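Local coordinates for protein ylmH (Streptococcus pneumoniae, PDB 2FPH) that is a cell division protein that probably binds nucleic acid, most likely RNA, through a domain related to the RRM family, at residues K22-S27 with L71-F76; K42-L47 with V67-Y72. All coordinates share one frame; numbering follows the deposited sequence.

Contact 1 (K22-S27 with L71-F76); sequences KKVEDS and LYPDYF
V24, in the last turns of helix 11-27, comes closest to the end of strand 69-72 at Y72, with V24 CA and Y72 CA 6.5 Å apart. Beyond the strand the chain leaves through P73 into a type I turn from P73 to F76, closed by a bond from F76 N to P73 O of 3.2 Å. The CB of V24 is directed at the strand, and its two methyls divide the work. With CG1 anti to the backbone N (chi1 177°), that methyl meets the ring carbon P73 CD at 4.0 Å and Y72 CA at 4.3 Å, while CG2 turns to L71. V24 CG2 lies 3.8 Å from L71 CB, the two side chains running at about a right angle, and it also rests 3.6 Å from the carbonyl oxygen L71 O. Y72 points its CB away from the helix, and its side chain packs on A54 and S56 of strand 54-57. L53 adds a further neighbour for V24, and Y28 packs against P73. No hydrogen bond spans the two segments, so one branched residue makes the join through methyl contacts with L71, the Y72 backbone and P73, and this buried join rests on apolar packing rather than on directed polar bonds.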
loop_
_atom_site.group_PDB
_atom_site.type_symbol
_atom_site.label_atom_id
_atom_site.label_comp_id
_atom_site.label_asym_id
_atom_site.label_seq_id
_atom_site.Cartn_x
_atom_site.Cartn_y
_atom_site.Cartn_z
ATOM N N LYS A 22 14.063 8.853 -11.138
ATOM C CA LYS A 22 15.313 9.604 -10.921
ATOM C C LYS A 22 16.026 9.209 -9.628
ATOM O O LYS A 22 17.223 9.148 -9.624
ATOM C CB LYS A 22 15.061 11.108 -10.943
ATOM C CG LYS A 22 16.202 12.050 -10.359
ATOM C CD LYS A 22 17.036 12.732 -11.416
ATOM C CE LYS A 22 18.157 13.652 -10.789
ATOM N NZ LYS A 22 18.237 15.055 -11.404
ATOM N N LYS A 23 15.299 8.942 -8.544
ATOM C CA LYS A 23 15.898 8.470 -7.307
ATOM C C LYS A 23 16.697 7.188 -7.536
ATOM O O LYS A 23 17.784 6.993 -6.953
ATOM C CB LYS A 23 14.815 8.154 -6.260
ATOM C CG LYS A 23 14.102 9.299 -5.583
ATOM C CD LYS A 23 14.633 10.688 -5.797
ATOM C CE LYS A 23 14.983 11.356 -4.423
ATOM N NZ LYS A 23 15.085 12.867 -4.472
ATOM N N VAL A 24 16.108 6.263 -8.304
ATOM C CA VAL A 24 16.785 5.020 -8.597
ATOM C C VAL A 24 17.992 5.256 -9.479
ATOM O O VAL A 24 19.036 4.626 -9.286
ATOM C CB VAL A 24 15.878 3.986 -9.221
ATOM C CG1 VAL A 24 16.687 2.743 -9.550
ATOM C CG2 VAL A 24 14.751 3.652 -8.220
ATOM N N GLU A 25 17.852 6.145 -10.443
ATOM C CA GLU A 25 19.000 6.493 -11.303
ATOM C C GLU A 25 20.108 7.082 -10.428
ATOM O O GLU A 25 21.297 6.759 -10.594
ATOM C CB GLU A 25 18.552 7.470 -12.369
ATOM C CG GLU A 25 17.553 6.871 -13.382
ATOM C CD GLU A 25 16.971 7.848 -14.417
ATOM O OE1 GLU A 25 16.985 9.098 -14.270
ATOM O OE2 GLU A 25 16.446 7.349 -15.440
ATOM N N ASP A 26 19.729 7.909 -9.455
ATOM C CA ASP A 26 20.751 8.649 -8.680
ATOM C C ASP A 26 21.480 7.733 -7.729
ATOM O O ASP A 26 22.680 7.875 -7.520
ATOM C CB ASP A 26 20.089 9.721 -7.844
ATOM C CG ASP A 26 19.613 10.932 -8.637
ATOM O OD1 ASP A 26 19.971 11.145 -9.803
ATOM O OD2 ASP A 26 18.889 11.805 -8.095
ATOM N N SER A 27 20.773 6.724 -7.215
ATOM C CA SER A 27 21.239 5.964 -6.084
ATOM C C SER A 27 21.756 4.597 -6.483
ATOM O O SER A 27 22.441 3.973 -5.674
ATOM C CB SER A 27 20.124 5.791 -5.062
ATOM O OG SER A 27 19.024 5.113 -5.629
ATOM N N LEU A 71 11.058 -0.181 -7.519
ATOM C CA LEU A 71 11.808 0.163 -8.739
ATOM C C LEU A 71 13.267 -0.148 -8.458
ATOM O O LEU A 71 13.737 0.246 -7.401
ATOM C CB LEU A 71 11.599 1.650 -9.045
ATOM C CG LEU A 71 10.151 2.076 -9.391
ATOM C CD1 LEU A 71 9.865 3.574 -9.398
ATOM C CD2 LEU A 71 9.777 1.553 -10.716
ATOM N N TYR A 72 14.041 -0.801 -9.360
ATOM C CA TYR A 72 15.365 -1.267 -8.961
ATOM C C TYR A 72 16.294 -1.581 -10.124
ATOM O O TYR A 72 15.822 -1.801 -11.238
ATOM C CB TYR A 72 15.296 -2.452 -8.020
ATOM C CG TYR A 72 14.422 -3.567 -8.543
ATOM C CD1 TYR A 72 13.066 -3.546 -8.316
ATOM C CD2 TYR A 72 14.943 -4.621 -9.291
ATOM C CE1 TYR A 72 12.232 -4.522 -8.824
ATOM C CE2 TYR A 72 14.068 -5.652 -9.802
ATOM C CZ TYR A 72 12.740 -5.581 -9.532
ATOM O OH TYR A 72 11.860 -6.548 -10.034
ATOM N N PRO A 73 17.600 -1.451 -9.875
ATOM C CA PRO A 73 18.610 -1.894 -10.844
ATOM C C PRO A 73 18.622 -3.421 -10.911
ATOM O O PRO A 73 18.142 -4.065 -9.985
ATOM C CB PRO A 73 19.911 -1.377 -10.245
ATOM C CG PRO A 73 19.492 -0.325 -9.303
ATOM C CD PRO A 73 18.255 -0.888 -8.681
ATOM N N ASP A 74 19.293 -3.965 -11.931
ATOM C CA ASP A 74 19.196 -5.394 -12.287
ATOM C C ASP A 74 19.845 -6.374 -11.305
ATOM O O ASP A 74 19.367 -7.536 -11.163
ATOM C CB ASP A 74 19.741 -5.624 -13.678
ATOM C CG ASP A 74 18.896 -4.956 -14.768
ATOM O OD1 ASP A 74 17.659 -4.744 -14.597
ATOM O OD2 ASP A 74 19.406 -4.588 -15.846
ATOM N N TYR A 75 20.854 -5.913 -10.588
ATOM C CA TYR A 75 21.452 -6.728 -9.562
ATOM C C TYR A 75 20.406 -7.206 -8.509
ATOM O O TYR A 75 20.572 -8.263 -7.910
ATOM C CB TYR A 75 22.613 -5.985 -8.906
ATOM C CG TYR A 75 22.223 -4.855 -7.975
ATOM C CD1 TYR A 75 22.111 -3.547 -8.451
ATOM C CD2 TYR A 75 22.029 -5.086 -6.624
ATOM C CE1 TYR A 75 21.738 -2.503 -7.605
ATOM C CE2 TYR A 75 21.673 -4.038 -5.747
ATOM C CZ TYR A 75 21.541 -2.750 -6.259
ATOM O OH TYR A 75 21.215 -1.734 -5.409
ATOM N N PHE A 76 19.327 -6.455 -8.298
ATOM C CA PHE A 76 18.416 -6.729 -7.172
ATOM C C PHE A 76 17.320 -7.740 -7.635
ATOM O O PHE A 76 16.699 -7.501 -8.605
ATOM C CB PHE A 76 17.824 -5.382 -6.710
ATOM C CG PHE A 76 17.074 -5.435 -5.391
ATOM C CD1 PHE A 76 17.761 -5.435 -4.183
ATOM C CD2 PHE A 76 15.698 -5.399 -5.364
ATOM C CE1 PHE A 76 17.097 -5.440 -2.982
ATOM C CE2 PHE A 76 15.005 -5.400 -4.145
ATOM C CZ PHE A 76 15.711 -5.447 -2.953
#

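Contact 2 (K42-L47 with V67-Y72)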
loop_
_atom_site.group_PDB
_atom_site.type_symbol
_atom_site.label_atom_id
_atom_site.label_comp_id
_atom_site.label_asym_id
_atom_site.label_seq_id
_atom_site.Cartn_x
_atom_site.Cartn_y
_atom_site.Cartn_z
ATOM N N LYS A 42 -0.293 0.655 -13.147
ATOM C CA LYS A 42 -0.115 0.447 -14.566
ATOM C C LYS A 42 0.726 1.565 -15.186
ATOM O O LYS A 42 1.628 1.271 -15.940
ATOM C CB LYS A 42 -1.474 0.343 -15.272
ATOM C CG LYS A 42 -2.173 -0.942 -15.049
ATOM C CD LYS A 42 -3.371 -1.149 -16.026
ATOM C CE LYS A 42 -4.595 -0.352 -15.682
ATOM N NZ LYS A 42 -5.463 -1.020 -14.634
ATOM N N LEU A 43 0.521 2.808 -14.742
ATOM C CA LEU A 43 1.296 3.963 -15.235
ATOM C C LEU A 43 2.736 3.819 -14.885
ATOM O O LEU A 43 3.581 4.026 -15.735
ATOM C CB LEU A 43 0.790 5.219 -14.600
ATOM C CG LEU A 43 -0.136 6.202 -15.310
ATOM C CD1 LEU A 43 -0.911 5.683 -16.581
ATOM C CD2 LEU A 43 -0.874 7.085 -14.370
ATOM N N LEU A 44 3.022 3.403 -13.643
ATOM C CA LEU A 44 4.420 3.344 -13.207
ATOM C C LEU A 44 5.127 2.190 -13.959
ATOM O O LEU A 44 6.271 2.307 -14.349
ATOM C CB LEU A 44 4.460 3.190 -11.702
ATOM C CG LEU A 44 5.567 3.800 -10.857
ATOM C CD1 LEU A 44 5.805 2.983 -9.569
ATOM C CD2 LEU A 44 6.794 4.429 -11.498
ATOM N N LYS A 45 4.468 1.049 -14.134
ATOM C CA LYS A 45 5.016 -0.043 -14.942
ATOM C C LYS A 45 5.418 0.395 -16.376
ATOM O O LYS A 45 6.486 0.038 -16.839
ATOM C CB LYS A 45 4.005 -1.192 -15.016
ATOM C CG LYS A 45 3.974 -2.017 -13.737
ATOM C CD LYS A 45 2.770 -2.898 -13.668
ATOM C CE LYS A 45 2.811 -3.926 -12.518
ATOM N NZ LYS A 45 4.165 -4.161 -11.973
ATOM N N ILE A 46 4.599 1.223 -16.990
ATOM C CA ILE A 46 4.914 1.802 -18.308
ATOM C C ILE A 46 6.181 2.719 -18.277
ATOM O O ILE A 46 7.160 2.516 -19.049
ATOM C CB ILE A 46 3.756 2.548 -18.901
ATOM C CG1 ILE A 46 2.570 1.602 -19.198
ATOM C CG2 ILE A 46 4.164 3.190 -20.191
ATOM C CD1 ILE A 46 1.260 2.405 -19.342
ATOM N N LEU A 47 6.191 3.627 -17.302
ATOM C CA LEU A 47 7.358 4.530 -17.128
ATOM C C LEU A 47 8.624 3.708 -16.875
ATOM O O LEU A 47 9.653 3.964 -17.462
ATOM C CB LEU A 47 7.095 5.516 -15.991
ATOM C CG LEU A 47 6.957 7.032 -16.134
ATOM C CD1 LEU A 47 6.402 7.506 -17.484
ATOM C CD2 LEU A 47 6.262 7.639 -14.958
ATOM N N VAL A 67 -1.408 -1.316 -3.971
ATOM C CA VAL A 67 -0.120 -1.986 -4.013
ATOM C C VAL A 67 1.003 -1.054 -3.703
ATOM O O VAL A 67 0.867 0.152 -3.780
ATOM C CB VAL A 67 0.135 -2.686 -5.388
ATOM C CG1 VAL A 67 -0.880 -3.708 -5.657
ATOM C CG2 VAL A 67 0.171 -1.677 -6.513
ATOM N N ARG A 68 2.138 -1.615 -3.324
ATOM C CA ARG A 68 3.392 -0.850 -3.354
ATOM C C ARG A 68 4.296 -1.418 -4.422
ATOM O O ARG A 68 4.226 -2.613 -4.790
ATOM C CB ARG A 68 4.103 -0.874 -1.997
ATOM C CG ARG A 68 3.294 -0.440 -0.832
ATOM C CD ARG A 68 4.031 -0.389 0.511
ATOM N NE ARG A 68 5.007 0.696 0.553
ATOM C CZ ARG A 68 5.778 0.968 1.574
ATOM N NH1 ARG A 68 5.724 0.202 2.622
ATOM N NH2 ARG A 68 6.567 2.048 1.579
ATOM N N VAL A 69 5.140 -0.559 -4.992
ATOM C CA VAL A 69 5.963 -0.956 -6.093
ATOM C C VAL A 69 7.397 -0.746 -5.750
ATOM O O VAL A 69 7.790 0.244 -5.089
ATOM C CB VAL A 69 5.563 -0.154 -7.421
ATOM C CG1 VAL A 69 6.582 -0.206 -8.538
ATOM C CG2 VAL A 69 4.186 -0.601 -7.975
ATOM N N LEU A 70 8.203 -1.663 -6.229
ATOM C CA LEU A 70 9.641 -1.512 -6.068
ATOM C C LEU A 70 10.256 -1.244 -7.426
ATOM O O LEU A 70 10.010 -1.964 -8.400
ATOM C CB LEU A 70 10.172 -2.773 -5.452
ATOM C CG LEU A 70 10.089 -2.989 -3.979
ATOM C CD1 LEU A 70 10.297 -4.459 -3.702
ATOM C CD2 LEU A 70 11.205 -2.024 -3.385
ATOM N N LEU A 71 11.058 -0.181 -7.519
ATOM C CA LEU A 71 11.808 0.163 -8.739
ATOM C C LEU A 71 13.267 -0.148 -8.458
ATOM O O LEU A 71 13.737 0.246 -7.401
ATOM C CB LEU A 71 11.599 1.650 -9.045
ATOM C CG LEU A 71 10.151 2.076 -9.391
ATOM C CD1 LEU A 71 9.865 3.574 -9.398
ATOM C CD2 LEU A 71 9.777 1.553 -10.716
ATOM N N TYR A 72 14.041 -0.801 -9.360
ATOM C CA TYR A 72 15.365 -1.267 -8.961
ATOM C C TYR A 72 16.294 -1.581 -10.124
ATOM O O TYR A 72 15.822 -1.801 -11.238
ATOM C CB TYR A 72 15.296 -2.452 -8.020
ATOM C CG TYR A 72 14.422 -3.567 -8.543
ATOM C CD1 TYR A 72 13.066 -3.546 -8.316
ATOM C CD2 TYR A 72 14.943 -4.621 -9.291
ATOM C CE1 TYR A 72 12.232 -4.522 -8.824
ATOM C CE2 TYR A 72 14.068 -5.652 -9.802
ATOM C CZ TYR A 72 12.740 -5.581 -9.532
ATOM O OH TYR A 72 11.860 -6.548 -10.034
#
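L44 and V69 meet through branches placed by quite different torsions: V69 has CG1 anti to its backbone nitrogen (chi1 164°), whereas L44 sits well off a staggered position (chi1 -147°). L44 directs its CB at the strand, and its two methyls reach residues two apart in the sequence. L44 CD1 runs past the V69 side chain in the opposite direction and lies 3.4 Å from V69 CG1, tighter than ordinary van der Waals contact; with L44 in a strained rotamer, the exact closeness is doubtful. The same methyl, L44 CD1, is 3.8 Å from V69 CB, so it touches the branch carbon as well as the methyl. L44 CD2 meets L71 CD1 at 3.8 Å, and here the side chains approach tip to tip. L71 gets there by extension, its chi2 of 167° carrying CD1 toward the helix. No hydrogen bond crosses between the segments, and all three touching residues are buried. L70, between V69 and L71, directs its CB away from helix 38-50 and packs against L32 and F83. On the helix, L43 and L47 instead meet helix 11-27 at F13, L14 and M18. K45 NZ makes a long, weak ion pair with E60 OE1. V69 N is hydrogen-bonded to T33 OG1, just beyond strand 31-32, and V69 and T33 also pair through their backbones. This is the two-layer packing of an alpha+beta domain: helix 38-50 lies against one face of a three-stranded antiparallel sheet whose central strand, 69-72, presents V69 and L71 to it.

In the fold
Both contacts draw on strand 69-72 and share L71, which lends its CB to contact 1 and its CD1 to contact 2, so one leucine touches two helices. Their centres lie 12 Å apart. Both are buried, with no exposed residue among those that touch. Contact 1 lies farther out, about 20 Å from the centre of the chain, where helix 11-27 ends and the strand gives way to a turn; contact 2, at about 12 Å, uses V69 and L71 within the strand. The side-chain contacts in both are between apolar groups, and neither has a hydrogen bond across it. Contact 1 includes backbone and proline as partners, whereas contact 2 is made mainly by methyl ends meeting one another.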